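Local coordinates for endoglucanase (Clostridium thermocellum, PDB 2YIK), which probably hydrolyses internal beta-1,4-glucosidic bonds of cellulose, as a glycoside hydrolase family 9 cellulase, at residues Asn54-Gly59 with Asp71-Asp76. Numbering follows the deposited sequence.
Sequences NMCGTG and DCHVYD. With ZN (zinc ion), chain E.
Cys56 and the adjacent pair Cys72-His73 grip one zinc ion, which joins two loops of the glycoside hydrolase family 9 domain. Cys56 SG sits 2.4 Å from ZN, Cys72 SG 2.3 Å, and His73 binds through ND1 at 2.1 Å; His115 NE2 supplies the fourth ligand, completing a two-cysteine, two-histidine site. The predicted catalytic His451 is not among the ligands, consistent with a structural metal. The far nitrogen of the His73 imidazole, NE2, is hydrogen-bonded to Asp200, a second-shell carboxylate that together with the metal bond holds the ring's rotation and probably makes ND1 a better donor to zinc.

Beside the site the backbones meet: Cys72 N donates to Gly57 O at 3.0 Å, the donor nitrogen lying 32° out of the carbonyl plane. In return Gly57 N makes weak bonds to Cys72 O and, at 3.6 Å, to Cys72 SG, which its position between backbone N and carbonyl carbon (chi1 55°) brings to both zinc and this N-H. Asp76 OD2 approaches Cys56 SG to 4.0 Å, while its OD1 forms a salt bridge with Arg204.

Farther out, Asp71 CA makes a CA-H...O contact with Gly57 O at 3.2 Å. The Asp71 carboxylate and Thr58 O are neighbouring acceptors that do not bond; OD1 instead accepts from Asp61 N. At exposed Thr58, CG2 touches Val74 CG1 at 3.8 Å, the side chains crossing obliquely.

Residues 54-59 link helix 49-54 to the short helix 60-63; Met55 packs its side chain on the latter and on helix 151-167, while the chain beyond Asp76 runs on to strand 79-80.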
ATOM      1  N   ASN A  54      13.073   2.820  -2.925  1.00 26.38           N
ATOM      2  CA  ASN A  54      12.627   1.611  -3.610  1.00 27.23           C
ATOM      3  C   ASN A  54      12.139   1.814  -5.041  1.00 27.39           C
ATOM      4  O   ASN A  54      11.650   0.871  -5.661  1.00 27.41           O
ATOM      5  CB  ASN A  54      11.519   0.897  -2.815  1.00 27.12           C
ATOM      6  CG  ASN A  54      12.061   0.044  -1.673  1.00 27.12           C
ATOM      7  OD1 ASN A  54      11.465  -0.972  -1.300  1.00 29.21           O
ATOM      8  ND2 ASN A  54      13.179   0.462  -1.103  1.00 24.78           N
ATOM      9  N   MET A  55      12.250   3.029  -5.569  1.00 28.11           N
ATOM     10  CA  MET A  55      11.823   3.267  -6.947  1.00 28.71           C
ATOM     11  C   MET A  55      12.611   2.362  -7.897  1.00 28.44           C
ATOM     12  O   MET A  55      13.808   2.148  -7.730  1.00 27.91           O
ATOM     13  CB  MET A  55      12.002   4.736  -7.320  1.00 30.15           C
ATOM     14  CG  MET A  55      10.988   5.625  -6.621  1.00 30.13           C
ATOM     15  SD  MET A  55      11.127   7.365  -7.049  1.00 32.17           S
ATOM     16  CE  MET A  55       9.545   7.971  -6.440  1.00 28.89           C
ATOM     17  N   CYS A  56      11.919   1.841  -8.900  1.00 27.69           N
ATOM     18  CA  CYS A  56      12.504   0.907  -9.845  1.00 27.87           C
ATOM     19  C   CYS A  56      12.293   1.338 -11.299  1.00 27.91           C
ATOM     20  O   CYS A  56      11.374   2.099 -11.602  1.00 28.09           O
ATOM     21  CB  CYS A  56      11.859  -0.464  -9.586  1.00 27.57           C
ATOM     22  SG  CYS A  56      12.384  -1.857 -10.590  1.00 28.44           S
ATOM     23  N   GLY A  57      13.160   0.867 -12.191  1.00 28.14           N
ATOM     24  CA  GLY A  57      13.010   1.187 -13.602  1.00 29.01           C
ATOM     25  C   GLY A  57      13.837   2.303 -14.209  1.00 30.40           C
ATOM     26  O   GLY A  57      14.864   2.712 -13.671  1.00 30.06           O
ATOM     27  N   THR A  58      13.356   2.801 -15.345  1.00 31.27           N
ATOM     28  CA  THR A  58      14.015   3.862 -16.096  1.00 32.72           C
ATOM     29  C   THR A  58      13.695   5.270 -15.606  1.00 32.88           C
ATOM     30  O   THR A  58      14.245   6.246 -16.110  1.00 33.29           O
ATOM     31  CB  THR A  58      13.641   3.774 -17.592  1.00 33.37           C
ATOM     32  OG1 THR A  58      12.219   3.884 -17.745  1.00 33.49           O
ATOM     33  CG2 THR A  58      14.099   2.448 -18.172  1.00 33.62           C
ATOM     34  N   GLY A  59      12.812   5.384 -14.623  1.00 32.54           N
ATOM     35  CA  GLY A  59      12.475   6.706 -14.135  1.00 31.03           C
ATOM     36  C   GLY A  59      12.987   7.055 -12.752  1.00 30.97           C
ATOM     37  O   GLY A  59      12.547   8.048 -12.175  1.00 29.11           O
ATOM     38  N   ASP A  71      18.617   4.601 -12.063  1.00 33.65           N
ATOM     39  CA  ASP A  71      17.792   3.660 -12.818  1.00 33.05           C
ATOM     40  C   ASP A  71      18.246   2.230 -12.567  1.00 32.19           C
ATOM     41  O   ASP A  71      19.441   1.960 -12.475  1.00 31.91           O
ATOM     42  CB  ASP A  71      17.872   3.950 -14.323  1.00 33.41           C
ATOM     43  CG  ASP A  71      17.255   5.278 -14.695  1.00 33.94           C
ATOM     44  OD1 ASP A  71      16.578   5.877 -13.841  1.00 33.88           O
ATOM     45  OD2 ASP A  71      17.434   5.726 -15.849  1.00 37.28           O
ATOM     46  N   CYS A  72      17.290   1.312 -12.465  1.00 30.63           N
ATOM     47  CA  CYS A  72      17.618  -0.086 -12.213  1.00 29.79           C
ATOM     48  C   CYS A  72      16.684  -1.029 -12.955  1.00 29.51           C
ATOM     49  O   CYS A  72      15.576  -0.646 -13.329  1.00 29.85           O
ATOM     50  CB  CYS A  72      17.535  -0.381 -10.716  1.00 29.44           C
ATOM     51  SG  CYS A  72      15.935   0.065 -10.003  1.00 29.45           S
ATOM     52  N   HIS A  73      17.137  -2.269 -13.131  1.00 28.61           N
ATOM     53  CA  HIS A  73      16.374  -3.299 -13.828  1.00 30.26           C
ATOM     54  C   HIS A  73      15.720  -2.697 -15.063  1.00 30.92           C
ATOM     55  O   HIS A  73      14.558  -2.979 -15.369  1.00 30.20           O
ATOM     56  CB  HIS A  73      15.317  -3.896 -12.895  1.00 27.67           C
ATOM     57  CG  HIS A  73      15.866  -4.308 -11.565  1.00 28.32           C
ATOM     58  ND1 HIS A  73      15.692  -3.562 -10.421  1.00 26.08           N
ATOM     59  CD2 HIS A  73      16.657  -5.353 -11.215  1.00 28.03           C
ATOM     60  CE1 HIS A  73      16.354  -4.123  -9.424  1.00 27.12           C
ATOM     61  NE2 HIS A  73      16.948  -5.210  -9.880  1.00 27.51           N
ATOM     62  N   VAL A  74      16.479  -1.868 -15.777  1.00 30.37           N
ATOM     63  CA  VAL A  74      15.943  -1.228 -16.966  1.00 31.50           C
ATOM     64  C   VAL A  74      15.568  -2.240 -18.047  1.00 31.10           C
ATOM     65  O   VAL A  74      14.817  -1.913 -18.962  1.00 32.02           O
ATOM     66  CB  VAL A  74      16.919  -0.156 -17.528  1.00 31.96           C
ATOM     67  CG1 VAL A  74      17.178   0.911 -16.463  1.00 29.70           C
ATOM     68  CG2 VAL A  74      18.226  -0.802 -17.979  1.00 33.33           C
ATOM     69  N   TYR A  75      16.061  -3.471 -17.949  1.00 30.78           N
ATOM     70  CA  TYR A  75      15.686  -4.464 -18.948  1.00 30.34           C
ATOM     71  C   TYR A  75      14.216  -4.863 -18.790  1.00 30.13           C
ATOM     72  O   TYR A  75      13.656  -5.536 -19.658  1.00 30.09           O
ATOM     73  CB  TYR A  75      16.596  -5.706 -18.901  1.00 30.70           C
ATOM     74  CG  TYR A  75      16.893  -6.275 -17.533  1.00 30.99           C
ATOM     75  CD1 TYR A  75      17.834  -5.672 -16.697  1.00 31.29           C
ATOM     76  CD2 TYR A  75      16.279  -7.452 -17.094  1.00 30.64           C
ATOM     77  CE1 TYR A  75      18.167  -6.234 -15.457  1.00 30.36           C
ATOM     78  CE2 TYR A  75      16.600  -8.022 -15.861  1.00 30.66           C
ATOM     79  CZ  TYR A  75      17.548  -7.409 -15.050  1.00 30.56           C
ATOM     80  OH  TYR A  75      17.900  -7.983 -13.848  1.00 30.28           O
ATOM     81  N   ASP A  76      13.600  -4.442 -17.680  1.00 29.00           N
ATOM     82  CA  ASP A  76      12.179  -4.702 -17.418  1.00 28.34           C
ATOM     83  C   ASP A  76      11.388  -4.001 -18.520  1.00 28.63           C
ATOM     84  O   ASP A  76      10.293  -4.432 -18.891  1.00 28.63           O
ATOM     85  CB  ASP A  76      11.717  -4.079 -16.088  1.00 28.35           C
ATOM     86  CG  ASP A  76      12.189  -4.842 -14.860  1.00 29.84           C
ATOM     87  OD1 ASP A  76      12.751  -5.951 -14.991  1.00 27.69           O
ATOM     88  OD2 ASP A  76      11.974  -4.312 -13.744  1.00 30.80           O
TER
HETATM   89 ZN    ZN E1533      14.678  -1.876  -9.800  1.00 31.23          ZN